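Long-range contacts in conserved exported protein (PDB 3CLW), which is of unknown function but probably hydrolyses O-glycosidic bonds, as glycoside hydrolases of family 30 do: residues T14-I19 and M407-I412; E18-S23 and N350-Q355; I341-L346 and S426-S431. All blocks are in the same frame, centred on the assembly; numbering follows the deposited sequence.

Contact 1 (T14-I19 and M407-I412); sequences TVYQEI and MKRIAI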
ATOM      1  N   THR A  14      21.690  16.497   0.966  1.00 51.04           N
ATOM      2  CA  THR A  14      20.309  16.950   0.857  1.00 49.98           C
ATOM      3  C   THR A  14      19.387  15.754   1.080  1.00 49.21           C
ATOM      4  O   THR A  14      19.266  14.898   0.222  1.00 49.74           O
ATOM      5  CB  THR A  14      20.074  17.586  -0.502  1.00 49.89           C
ATOM      6  OG1 THR A  14      21.056  18.614  -0.702  1.00 51.43           O
ATOM      7  CG2 THR A  14      18.691  18.182  -0.605  1.00 49.74           C
ATOM      8  N   VAL A  15      18.779  15.700   2.256  1.00 47.93           N
ATOM      9  CA  VAL A  15      17.998  14.565   2.720  1.00 47.15           C
ATOM     10  C   VAL A  15      16.493  14.905   2.744  1.00 46.74           C
ATOM     11  O   VAL A  15      16.104  15.976   3.200  1.00 46.98           O
ATOM     12  CB  VAL A  15      18.477  14.121   4.125  1.00 47.00           C
ATOM     13  CG1 VAL A  15      17.744  12.879   4.587  1.00 46.98           C
ATOM     14  CG2 VAL A  15      19.980  13.846   4.121  1.00 46.81           C
ATOM     15  N   TYR A  16      15.658  13.999   2.240  1.00 45.58           N
ATOM     16  CA  TYR A  16      14.204  14.133   2.369  1.00 44.59           C
ATOM     17  C   TYR A  16      13.600  13.192   3.427  1.00 43.20           C
ATOM     18  O   TYR A  16      14.137  13.098   4.532  1.00 42.51           O
ATOM     19  CB  TYR A  16      13.538  13.991   1.000  1.00 45.22           C
ATOM     20  CG  TYR A  16      14.171  14.932   0.011  1.00 46.00           C
ATOM     21  CD1 TYR A  16      13.941  16.315   0.082  1.00 47.42           C
ATOM     22  CD2 TYR A  16      15.038  14.460  -0.961  1.00 45.73           C
ATOM     23  CE1 TYR A  16      14.552  17.196  -0.823  1.00 47.50           C
ATOM     24  CE2 TYR A  16      15.651  15.316  -1.858  1.00 46.04           C
ATOM     25  CZ  TYR A  16      15.413  16.680  -1.786  1.00 47.55           C
ATOM     26  OH  TYR A  16      16.026  17.510  -2.689  1.00 47.78           O
ATOM     27  N   GLN A  17      12.490  12.521   3.091  1.00 41.60           N
ATOM     28  CA  GLN A  17      11.739  11.679   4.045  1.00 40.45           C
ATOM     29  C   GLN A  17      12.482  10.379   4.397  1.00 39.75           C
ATOM     30  O   GLN A  17      13.332   9.915   3.647  1.00 38.55           O
ATOM     31  CB  GLN A  17      10.313  11.361   3.527  1.00 39.97           C
ATOM     32  CG  GLN A  17      10.215  10.202   2.474  1.00 39.42           C
ATOM     33  CD  GLN A  17      10.473  10.652   1.050  1.00 38.21           C
ATOM     34  OE1 GLN A  17      11.096  11.689   0.815  1.00 39.41           O
ATOM     35  NE2 GLN A  17       9.961   9.886   0.078  1.00 37.60           N
ATOM     36  N   GLU A  18      12.144   9.835   5.562  1.00 39.42           N
ATOM     37  CA  GLU A  18      12.528   8.500   5.973  1.00 40.42           C
ATOM     38  C   GLU A  18      11.552   7.485   5.344  1.00 39.26           C
ATOM     39  O   GLU A  18      10.345   7.738   5.299  1.00 38.43           O
ATOM     40  CB  GLU A  18      12.455   8.423   7.492  1.00 40.11           C
ATOM     41  CG  GLU A  18      12.848   7.091   8.117  1.00 41.12           C
ATOM     42  CD  GLU A  18      12.621   7.087   9.635  1.00 43.57           C
ATOM     43  OE1 GLU A  18      11.517   7.504  10.095  1.00 49.20           O
ATOM     44  OE2 GLU A  18      13.543   6.683  10.377  1.00 48.92           O
ATOM     45  N   ILE A  19      12.078   6.358   4.858  1.00 38.51           N
ATOM     46  CA  ILE A  19      11.231   5.269   4.326  1.00 37.65           C
ATOM     47  C   ILE A  19      10.740   4.365   5.457  1.00 37.62           C
ATOM     48  O   ILE A  19      11.533   3.893   6.275  1.00 37.64           O
ATOM     49  CB  ILE A  19      11.953   4.393   3.271  1.00 37.88           C
ATOM     50  CG1 ILE A  19      12.573   5.232   2.139  1.00 37.25           C
ATOM     51  CG2 ILE A  19      11.006   3.322   2.702  1.00 36.67           C
ATOM     52  CD1 ILE A  19      11.534   5.902   1.223  1.00 37.28           C
ATOM     53  N   MET A 407      15.894   3.900   5.501  1.00 38.77           N
ATOM     54  CA  MET A 407      16.672   4.618   4.508  1.00 37.06           C
ATOM     55  C   MET A 407      16.039   5.977   4.346  1.00 38.35           C
ATOM     56  O   MET A 407      14.842   6.140   4.553  1.00 39.10           O
ATOM     57  CB  MET A 407      16.676   3.901   3.153  1.00 36.69           C
ATOM     58  CG  MET A 407      17.654   2.711   3.043  1.00 36.00           C
ATOM     59  SD  MET A 407      17.813   2.172   1.329  1.00 31.77           S
ATOM     60  CE  MET A 407      19.075   0.955   1.546  1.00 34.87           C
ATOM     61  N   LYS A 408      16.827   6.957   3.942  1.00 38.39           N
ATOM     62  CA  LYS A 408      16.247   8.241   3.628  1.00 38.73           C
ATOM     63  C   LYS A 408      16.391   8.521   2.153  1.00 38.38           C
ATOM     64  O   LYS A 408      17.385   8.142   1.555  1.00 38.87           O
ATOM     65  CB  LYS A 408      16.875   9.308   4.518  1.00 39.01           C
ATOM     66  CG  LYS A 408      16.430   9.058   5.953  1.00 41.62           C
ATOM     67  CD  LYS A 408      17.012  10.007   6.942  1.00 48.53           C
ATOM     68  CE  LYS A 408      16.338   9.815   8.290  1.00 51.07           C
ATOM     69  NZ  LYS A 408      17.369   9.927   9.371  1.00 56.25           N
ATOM     70  N   ARG A 409      15.363   9.118   1.565  1.00 37.91           N
ATOM     71  CA  ARG A 409      15.475   9.670   0.240  1.00 38.54           C
ATOM     72  C   ARG A 409      16.457  10.857   0.265  1.00 39.29           C
ATOM     73  O   ARG A 409      16.448  11.664   1.189  1.00 39.73           O
ATOM     74  CB  ARG A 409      14.115  10.122  -0.297  1.00 37.10           C
ATOM     75  CG  ARG A 409      14.168  10.446  -1.755  1.00 36.99           C
ATOM     76  CD  ARG A 409      12.816  10.704  -2.334  1.00 35.57           C
ATOM     77  NE  ARG A 409      12.287  12.009  -1.949  1.00 38.68           N
ATOM     78  CZ  ARG A 409      12.411  13.120  -2.680  1.00 39.49           C
ATOM     79  NH1 ARG A 409      13.099  13.095  -3.809  1.00 38.93           N
ATOM     80  NH2 ARG A 409      11.864  14.263  -2.281  1.00 37.43           N
ATOM     81  N   ILE A 410      17.310  10.931  -0.750  1.00 40.34           N
ATOM     82  CA  ILE A 410      18.325  11.986  -0.848  1.00 40.52           C
ATOM     83  C   ILE A 410      18.202  12.589  -2.229  1.00 40.95           C
ATOM     84  O   ILE A 410      17.486  12.046  -3.081  1.00 41.08           O
ATOM     85  CB  ILE A 410      19.749  11.453  -0.572  1.00 40.57           C
ATOM     86  CG1 ILE A 410      20.118  10.307  -1.545  1.00 41.54           C
ATOM     87  CG2 ILE A 410      19.854  10.984   0.859  1.00 40.19           C
ATOM     88  CD1 ILE A 410      21.455   9.676  -1.273  1.00 40.51           C
ATOM     89  N   ALA A 411      18.856  13.729  -2.440  1.00 41.84           N
ATOM     90  CA  ALA A 411      18.767  14.447  -3.713  1.00 42.90           C
ATOM     91  C   ALA A 411      19.525  13.743  -4.849  1.00 43.21           C
ATOM     92  O   ALA A 411      20.624  13.210  -4.654  1.00 43.47           O
ATOM     93  CB  ALA A 411      19.294  15.890  -3.543  1.00 43.00           C
ATOM     94  N   ILE A 412      18.933  13.763  -6.033  1.00 43.98           N
ATOM     95  CA  ILE A 412      19.622  13.355  -7.260  1.00 45.03           C
ATOM     96  C   ILE A 412      19.111  14.294  -8.363  1.00 46.21           C
ATOM     97  O   ILE A 412      17.985  14.192  -8.806  1.00 45.83           O
ATOM     98  CB  ILE A 412      19.446  11.825  -7.602  1.00 45.14           C
ATOM     99  CG1 ILE A 412      20.061  11.480  -8.975  1.00 45.68           C
ATOM    100  CG2 ILE A 412      17.966  11.406  -7.574  1.00 45.86           C
ATOM    101  CD1 ILE A 412      20.285   9.987  -9.253  1.00 43.82           C
TER

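Contact 2 (E18-S23 and N350-Q355); sequences EIDNFS and NASAWQ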
ATOM      1  N   GLU A  18      12.144   9.835   5.562  1.00 39.42           N
ATOM      2  CA  GLU A  18      12.528   8.500   5.973  1.00 40.42           C
ATOM      3  C   GLU A  18      11.552   7.485   5.344  1.00 39.26           C
ATOM      4  O   GLU A  18      10.345   7.738   5.299  1.00 38.43           O
ATOM      5  CB  GLU A  18      12.455   8.423   7.492  1.00 40.11           C
ATOM      6  CG  GLU A  18      12.848   7.091   8.117  1.00 41.12           C
ATOM      7  CD  GLU A  18      12.621   7.087   9.635  1.00 43.57           C
ATOM      8  OE1 GLU A  18      11.517   7.504  10.095  1.00 49.20           O
ATOM      9  OE2 GLU A  18      13.543   6.683  10.377  1.00 48.92           O
ATOM     10  N   ILE A  19      12.078   6.358   4.858  1.00 38.51           N
ATOM     11  CA  ILE A  19      11.231   5.269   4.326  1.00 37.65           C
ATOM     12  C   ILE A  19      10.740   4.365   5.457  1.00 37.62           C
ATOM     13  O   ILE A  19      11.533   3.893   6.275  1.00 37.64           O
ATOM     14  CB  ILE A  19      11.953   4.393   3.271  1.00 37.88           C
ATOM     15  CG1 ILE A  19      12.573   5.232   2.139  1.00 37.25           C
ATOM     16  CG2 ILE A  19      11.006   3.322   2.702  1.00 36.67           C
ATOM     17  CD1 ILE A  19      11.534   5.902   1.223  1.00 37.28           C
ATOM     18  N   ASP A  20       9.428   4.151   5.512  1.00 37.14           N
ATOM     19  CA  ASP A  20       8.828   3.213   6.457  1.00 36.75           C
ATOM     20  C   ASP A  20       8.768   1.799   5.850  1.00 35.53           C
ATOM     21  O   ASP A  20       9.309   0.874   6.416  1.00 35.49           O
ATOM     22  CB  ASP A  20       7.420   3.674   6.863  1.00 37.09           C
ATOM     23  CG  ASP A  20       7.428   4.981   7.676  1.00 40.08           C
ATOM     24  OD1 ASP A  20       8.431   5.252   8.357  1.00 42.34           O
ATOM     25  OD2 ASP A  20       6.431   5.724   7.630  1.00 37.72           O
ATOM     26  N   ASN A  21       8.092   1.636   4.711  1.00 34.69           N
ATOM     27  CA  ASN A  21       7.880   0.285   4.128  1.00 34.00           C
ATOM     28  C   ASN A  21       7.344   0.341   2.722  1.00 33.98           C
ATOM     29  O   ASN A  21       6.989   1.405   2.221  1.00 33.82           O
ATOM     30  CB  ASN A  21       6.887  -0.536   4.970  1.00 32.75           C
ATOM     31  CG  ASN A  21       5.491   0.122   5.074  1.00 33.20           C
ATOM     32  OD1 ASN A  21       4.684   0.067   4.135  1.00 32.25           O
ATOM     33  ND2 ASN A  21       5.197   0.725   6.229  1.00 32.29           N
ATOM     34  N   PHE A  22       7.281  -0.836   2.111  1.00 33.70           N
ATOM     35  CA  PHE A  22       6.443  -1.096   0.964  1.00 32.81           C
ATOM     36  C   PHE A  22       5.585  -2.265   1.411  1.00 32.99           C
ATOM     37  O   PHE A  22       6.037  -3.148   2.143  1.00 32.66           O
ATOM     38  CB  PHE A  22       7.306  -1.450  -0.254  1.00 33.52           C
ATOM     39  CG  PHE A  22       8.080  -0.257  -0.808  1.00 32.73           C
ATOM     40  CD1 PHE A  22       7.551   0.507  -1.857  1.00 31.15           C
ATOM     41  CD2 PHE A  22       9.296   0.114  -0.248  1.00 32.25           C
ATOM     42  CE1 PHE A  22       8.237   1.614  -2.339  1.00 33.48           C
ATOM     43  CE2 PHE A  22       9.982   1.212  -0.714  1.00 34.77           C
ATOM     44  CZ  PHE A  22       9.456   1.971  -1.762  1.00 33.88           C
ATOM     45  N   SER A  23       4.336  -2.261   0.986  1.00 32.13           N
ATOM     46  CA  SER A  23       3.379  -3.125   1.577  1.00 31.46           C
ATOM     47  C   SER A  23       2.398  -3.662   0.547  1.00 30.74           C
ATOM     48  O   SER A  23       2.412  -3.244  -0.599  1.00 30.20           O
ATOM     49  CB  SER A  23       2.649  -2.373   2.674  1.00 31.23           C
ATOM     50  OG  SER A  23       1.894  -3.271   3.470  1.00 32.42           O
ATOM     51  N   ASN A 350       6.452  12.980  -1.287  1.00 38.22           N
ATOM     52  CA  ASN A 350       7.414  12.572  -0.260  1.00 37.86           C
ATOM     53  C   ASN A 350       6.901  11.446   0.636  1.00 37.42           C
ATOM     54  O   ASN A 350       7.082  11.479   1.865  1.00 37.36           O
ATOM     55  CB  ASN A 350       7.863  13.781   0.583  1.00 38.96           C
ATOM     56  CG  ASN A 350       8.919  14.639  -0.118  1.00 39.11           C
ATOM     57  OD1 ASN A 350       9.985  14.898   0.425  1.00 41.35           O
ATOM     58  ND2 ASN A 350       8.619  15.077  -1.317  1.00 43.93           N
ATOM     59  N   ALA A 351       6.242  10.450   0.028  1.00 36.15           N
ATOM     60  CA  ALA A 351       5.568   9.423   0.805  1.00 34.60           C
ATOM     61  C   ALA A 351       6.586   8.626   1.577  1.00 34.59           C
ATOM     62  O   ALA A 351       7.630   8.291   1.028  1.00 34.46           O
ATOM     63  CB  ALA A 351       4.766   8.514  -0.106  1.00 34.98           C
ATOM     64  N   SER A 352       6.288   8.280   2.831  1.00 34.01           N
ATOM     65  CA  SER A 352       7.159   7.335   3.551  1.00 34.89           C
ATOM     66  C   SER A 352       6.864   5.852   3.335  1.00 34.56           C
ATOM     67  O   SER A 352       7.613   4.998   3.815  1.00 35.75           O
ATOM     68  CB  SER A 352       7.218   7.649   5.061  1.00 34.66           C
ATOM     69  OG  SER A 352       8.012   8.813   5.301  1.00 36.21           O
ATOM     70  N   ALA A 353       5.751   5.541   2.673  1.00 34.04           N
ATOM     71  CA  ALA A 353       5.354   4.157   2.383  1.00 33.67           C
ATOM     72  C   ALA A 353       4.540   4.164   1.113  1.00 33.85           C
ATOM     73  O   ALA A 353       3.866   5.165   0.833  1.00 34.93           O
ATOM     74  CB  ALA A 353       4.541   3.554   3.498  1.00 31.70           C
ATOM     75  N   TRP A 354       4.606   3.058   0.359  1.00 33.83           N
ATOM     76  CA  TRP A 354       3.737   2.815  -0.807  1.00 33.59           C
ATOM     77  C   TRP A 354       3.143   1.412  -0.667  1.00 33.98           C
ATOM     78  O   TRP A 354       3.886   0.448  -0.477  1.00 34.10           O
ATOM     79  CB  TRP A 354       4.507   2.970  -2.134  1.00 32.84           C
ATOM     80  CG  TRP A 354       3.566   3.134  -3.267  1.00 33.09           C
ATOM     81  CD1 TRP A 354       3.077   4.316  -3.768  1.00 32.87           C
ATOM     82  CD2 TRP A 354       2.925   2.083  -4.017  1.00 31.98           C
ATOM     83  NE1 TRP A 354       2.195   4.061  -4.789  1.00 32.86           N
ATOM     84  CE2 TRP A 354       2.068   2.701  -4.950  1.00 32.54           C
ATOM     85  CE3 TRP A 354       2.982   0.674  -3.972  1.00 31.71           C
ATOM     86  CZ2 TRP A 354       1.287   1.963  -5.862  1.00 31.41           C
ATOM     87  CZ3 TRP A 354       2.199  -0.056  -4.857  1.00 31.62           C
ATOM     88  CH2 TRP A 354       1.370   0.597  -5.802  1.00 33.43           C
ATOM     89  N   GLN A 355       1.816   1.296  -0.732  1.00 33.23           N
ATOM     90  CA  GLN A 355       1.151   0.028  -0.399  1.00 33.03           C
ATOM     91  C   GLN A 355       0.149  -0.410  -1.469  1.00 33.48           C
ATOM     92  O   GLN A 355      -0.727   0.365  -1.880  1.00 34.14           O
ATOM     93  CB  GLN A 355       0.474   0.118   0.973  1.00 32.73           C
ATOM     94  CG  GLN A 355       1.316   0.898   2.023  1.00 33.04           C
ATOM     95  CD  GLN A 355       0.795   0.764   3.421  1.00 32.09           C
ATOM     96  OE1 GLN A 355      -0.380   1.034   3.668  1.00 34.02           O
ATOM     97  NE2 GLN A 355       1.654   0.351   4.356  1.00 27.29           N
TER

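Contact 3 (I341-L346 and S426-S431); sequences IIHNDL and SLMISS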
ATOM      1  N   ILE A 341       3.550   5.878 -10.696  1.00 37.71           N
ATOM      2  CA  ILE A 341       2.863   6.247  -9.476  1.00 37.46           C
ATOM      3  C   ILE A 341       3.828   6.201  -8.299  1.00 37.92           C
ATOM      4  O   ILE A 341       3.882   7.159  -7.508  1.00 37.94           O
ATOM      5  CB  ILE A 341       1.650   5.364  -9.159  1.00 37.79           C
ATOM      6  CG1 ILE A 341       0.628   5.422 -10.283  1.00 37.05           C
ATOM      7  CG2 ILE A 341       0.988   5.845  -7.858  1.00 35.60           C
ATOM      8  CD1 ILE A 341      -0.351   4.268 -10.283  1.00 40.81           C
ATOM      9  N   ILE A 342       4.599   5.116  -8.197  1.00 36.77           N
ATOM     10  CA  ILE A 342       5.508   4.970  -7.072  1.00 36.53           C
ATOM     11  C   ILE A 342       6.514   6.125  -7.010  1.00 37.41           C
ATOM     12  O   ILE A 342       6.669   6.769  -5.951  1.00 36.60           O
ATOM     13  CB  ILE A 342       6.233   3.593  -7.038  1.00 36.48           C
ATOM     14  CG1 ILE A 342       5.222   2.473  -6.764  1.00 37.00           C
ATOM     15  CG2 ILE A 342       7.356   3.580  -5.944  1.00 35.14           C
ATOM     16  CD1 ILE A 342       5.756   1.030  -6.939  1.00 35.04           C
ATOM     17  N   HIS A 343       7.182   6.378  -8.138  1.00 36.97           N
ATOM     18  CA  HIS A 343       8.194   7.415  -8.192  1.00 38.00           C
ATOM     19  C   HIS A 343       7.665   8.792  -7.753  1.00 38.59           C
ATOM     20  O   HIS A 343       8.303   9.490  -6.980  1.00 39.59           O
ATOM     21  CB  HIS A 343       8.761   7.520  -9.589  1.00 37.73           C
ATOM     22  CG  HIS A 343       9.627   8.722  -9.783  1.00 38.12           C
ATOM     23  ND1 HIS A 343      10.973   8.721  -9.493  1.00 39.06           N
ATOM     24  CD2 HIS A 343       9.334   9.969 -10.213  1.00 37.58           C
ATOM     25  CE1 HIS A 343      11.472   9.916  -9.748  1.00 38.62           C
ATOM     26  NE2 HIS A 343      10.495  10.690 -10.177  1.00 38.46           N
ATOM     27  N   ASN A 344       6.498   9.166  -8.264  1.00 39.49           N
ATOM     28  CA  ASN A 344       5.888  10.450  -7.958  1.00 40.01           C
ATOM     29  C   ASN A 344       5.382  10.536  -6.514  1.00 39.82           C
ATOM     30  O   ASN A 344       5.504  11.590  -5.869  1.00 39.73           O
ATOM     31  CB  ASN A 344       4.799  10.772  -8.988  1.00 40.09           C
ATOM     32  CG  ASN A 344       5.391  11.153 -10.329  1.00 42.57           C
ATOM     33  OD1 ASN A 344       5.803  12.293 -10.522  1.00 44.95           O
ATOM     34  ND2 ASN A 344       5.466  10.196 -11.254  1.00 42.57           N
ATOM     35  N   ASP A 345       4.849   9.430  -5.993  1.00 39.02           N
ATOM     36  CA  ASP A 345       4.531   9.384  -4.571  1.00 39.19           C
ATOM     37  C   ASP A 345       5.738   9.637  -3.682  1.00 38.72           C
ATOM     38  O   ASP A 345       5.664  10.421  -2.722  1.00 38.67           O
ATOM     39  CB  ASP A 345       3.835   8.081  -4.192  1.00 39.12           C
ATOM     40  CG  ASP A 345       2.356   8.109  -4.536  1.00 40.97           C
ATOM     41  OD1 ASP A 345       1.818   9.208  -4.788  1.00 42.80           O
ATOM     42  OD2 ASP A 345       1.723   7.045  -4.568  1.00 40.33           O
ATOM     43  N   LEU A 346       6.841   8.962  -3.991  1.00 38.23           N
ATOM     44  CA  LEU A 346       8.085   9.089  -3.227  1.00 38.29           C
ATOM     45  C   LEU A 346       8.770  10.449  -3.392  1.00 38.45           C
ATOM     46  O   LEU A 346       9.324  10.973  -2.457  1.00 38.13           O
ATOM     47  CB  LEU A 346       9.065   7.981  -3.632  1.00 37.93           C
ATOM     48  CG  LEU A 346       8.713   6.538  -3.278  1.00 37.68           C
ATOM     49  CD1 LEU A 346       9.721   5.571  -3.895  1.00 36.94           C
ATOM     50  CD2 LEU A 346       8.594   6.343  -1.754  1.00 35.67           C
ATOM     51  N   SER A 426       9.055  10.804 -19.762  1.00 49.09           N
ATOM     52  CA  SER A 426      10.394  10.466 -20.239  1.00 48.59           C
ATOM     53  C   SER A 426      11.205   9.663 -19.216  1.00 48.29           C
ATOM     54  O   SER A 426      11.201   8.432 -19.266  1.00 49.12           O
ATOM     55  CB  SER A 426      11.150  11.718 -20.729  1.00 48.94           C
ATOM     56  OG  SER A 426      11.345  12.679 -19.700  1.00 48.50           O
ATOM     57  N   LEU A 427      11.880  10.342 -18.288  1.00 46.77           N
ATOM     58  CA  LEU A 427      12.820   9.686 -17.398  1.00 45.94           C
ATOM     59  C   LEU A 427      12.686  10.152 -15.932  1.00 45.09           C
ATOM     60  O   LEU A 427      12.848  11.352 -15.626  1.00 44.94           O
ATOM     61  CB  LEU A 427      14.240   9.893 -17.908  1.00 46.27           C
ATOM     62  CG  LEU A 427      15.360   9.263 -17.083  1.00 48.25           C
ATOM     63  CD1 LEU A 427      15.501   7.761 -17.371  1.00 50.28           C
ATOM     64  CD2 LEU A 427      16.673   9.970 -17.329  1.00 51.07           C
ATOM     65  N   MET A 428      12.393   9.192 -15.047  1.00 43.36           N
ATOM     66  CA  MET A 428      12.169   9.446 -13.617  1.00 40.61           C
ATOM     67  C   MET A 428      13.234   8.714 -12.823  1.00 41.87           C
ATOM     68  O   MET A 428      13.518   7.542 -13.071  1.00 42.20           O
ATOM     69  CB  MET A 428      10.769   8.984 -13.187  1.00 40.77           C
ATOM     70  CG  MET A 428       9.596   9.839 -13.708  1.00 39.08           C
ATOM     71  SD  MET A 428       7.985   9.038 -13.525  1.00 32.85           S
ATOM     72  CE  MET A 428       7.948   8.153 -15.061  1.00 37.60           C
ATOM     73  N   ILE A 429      13.845   9.403 -11.872  1.00 41.62           N
ATOM     74  CA  ILE A 429      14.915   8.817 -11.128  1.00 42.01           C
ATOM     75  C   ILE A 429      14.987   9.451  -9.749  1.00 41.20           C
ATOM     76  O   ILE A 429      14.753  10.648  -9.599  1.00 40.72           O
ATOM     77  CB  ILE A 429      16.238   8.862 -11.945  1.00 42.39           C
ATOM     78  CG1 ILE A 429      17.431   8.363 -11.127  1.00 42.78           C
ATOM     79  CG2 ILE A 429      16.487  10.239 -12.421  1.00 44.68           C
ATOM     80  CD1 ILE A 429      18.650   8.073 -11.975  1.00 42.79           C
ATOM     81  N   SER A 430      15.275   8.609  -8.749  1.00 40.34           N
ATOM     82  CA  SER A 430      15.271   8.989  -7.330  1.00 39.27           C
ATOM     83  C   SER A 430      16.317   8.148  -6.629  1.00 38.40           C
ATOM     84  O   SER A 430      16.676   7.086  -7.126  1.00 37.83           O
ATOM     85  CB  SER A 430      13.875   8.758  -6.698  1.00 39.29           C
ATOM     86  OG  SER A 430      13.427   7.403  -6.858  1.00 40.60           O
ATOM     87  N   SER A 431      16.817   8.627  -5.489  1.00 37.95           N
ATOM     88  CA  SER A 431      17.847   7.913  -4.733  1.00 38.22           C
ATOM     89  C   SER A 431      17.561   7.853  -3.243  1.00 38.08           C
ATOM     90  O   SER A 431      16.826   8.688  -2.723  1.00 39.39           O
ATOM     91  CB  SER A 431      19.231   8.526  -4.983  1.00 37.71           C
ATOM     92  OG  SER A 431      19.550   8.494  -6.357  1.00 37.22           O
TER
HETATM   93  O   HOH W   1      12.504   6.608  -9.006  1.00 35.36           O

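Contact 1 (T14-I19 and M407-I412)
The guanidinium of Arg-409 lies flat on the ring of Tyr-16, with the two planes 11° apart and their centres 4.0 Å from each other. NH2 is offset toward the ring's rim, 3.3 Å from Tyr-16 CG, while Tyr-16 CD2 faces the middle of the guanidinium. A turn at chi3 (75°) carries Arg-409 NE to Gln-17 OE1, to which it donates a bond of 3.0 Å. That bond is nearly straight (163°) and runs in the guanidinium plane, limiting rotation of the stacked group. This is the tightly packed face: Gln-17 NE2 is itself bound to the carbonyls of Leu-346 and Ala-351, and Arg-409 NH2 has a weak bond to Asn-350.

The other face is looser. Val-15 CG1 rests 3.7 Å from Lys-408 CB, and Val-15 CG2 approaches Ile-410 CG2 only to 4.3 Å. Farther along, Glu-18 OE2 and Lys-408 NZ stay 5.1 Å apart without pairing; Glu-18 instead forms a salt bridge through OE1 with Lys-307. Between the faces the backbones are joined by four hydrogen bonds, among them Tyr-16 N to Arg-409 O at 2.7 Å. Val-15 with Ile-410 and Glu-18 with Lys-408 are non-hydrogen-bonded pairs, and the one-residue shift between them, which sets both Tyr-16 and Gln-17 against Arg-409, is a beta bulge in an antiparallel strand pair.

Contact 2 (E18-S23 and N350-Q355)
Asn-21, Phe-22 and Ser-23 run parallel to Ala-353, Trp-354 and Gln-355, bringing the first and last strands of the TIM barrel together so that the barrel closes. Phe-22 and Trp-354 lie on the face turned to helix 328-347, where Phe-22 CD1 meets Trp-354 CB at 3.9 Å and the two side chains cross at about a right angle. Trp-354 CG is anti to the backbone N (chi1 -163°), and the indole packs on Ile-341 and Ile-342 of that helix.

Gln-355 lies on the opposite face, with Asn-21 and Ser-23. Its CB rests 3.7 Å from Ser-23 CB, and CG and CD keep to the same methylene as the extended chain passes it. At the tip the amide divides its work: OE1 accepts from Arg-69, while NE2 passes Ser-23 CB at 3.4 Å and donates to Asn-21 OD1 at 3.1 Å, with OD1 close to the plane of the Gln-355 amide. Both residues are buried, and this bond links their polar ends across the strands.

Ahead of the paired residues, Ser-352 binds segment 18-23 twice. Its carbonyl O accepts from Asp-20 N in the carbonyl plane, at 2.6 Å. Its hydroxyl OG donates to the Glu-18 carbonyl O, also at 2.6 Å and almost in line with the C=O bond.

Contact 3 (I341-L346 and S426-S431)
The imidazole of His-343 has the CB of Met-428 over one face, 3.4 Å from the ring centroid and only 8° off the ring normal, a CH-pi contact centred on the ring. At the edge, in the ring plane, lie the carbonyl O of Ile-429 and a water molecule. CE1 comes within 3.2 Å of Ile-429 N, which approaches obliquely. The second flat group, the amide of Asn-344, meets the end of the methionine: its ND2 is 3.6 Å from Met-428 SD, the two side chains crossing at about a right angle. That nitrogen has its hydrogen bond with the carbonyl O of Arg-340, one turn back in the helix.

His-343 CB points to the strand, and CG stands anti to the backbone N (chi1 170°). Met-428 CG follows CB across the ring, over the side of CD2 and NE2, and SD ends 4.4 Å from the ring centroid in an oblique position.

No direct hydrogen bond joins the two segments. The polar link is the water, 2.7 Å from His-343 ND1 and 2.5 Å from Ser-430 OG, so that this buried ring nitrogen is joined to the strand through a bridge. Ser-430 OG also bonds to the hydroxyl of Tyr-432. Beside the contact, Tyr-399 of helix 391-400 packs on both His-343 and Leu-346.

The axes of the helix and strand segments approach to 9.0 Å at an angle of 50°, and the strand meets the helix through the side chains of Met-428 and Ser-430 and the backbone of Ile-429. This is an interface between an outer helix of the TIM barrel and the beta domain beside it, an arrangement characteristic of family 30 glycoside hydrolases.

The three contacts lie 12 to 13 Å apart, centre to centre. Contact 2 belongs to the barrel wall, contact 3 to the junction of barrel and beta domain. Strand 6-25 passes through both parts: its earlier residues form contact 1 with strand 408-414 of the beta domain, and its later ones form contact 2 with strand 353-356. Contact 3 joins helix 328-347, which directly precedes strand 353-356, to strand 427-433, bonded to 408-414 through Ile-410 N and Ser-431 O. Along the chain the order is 14-23, 341-346, 350-355, 407-412 and 426-431, so contact 3 alternates with each of the others. The N-terminal strand thus ties the two domains together.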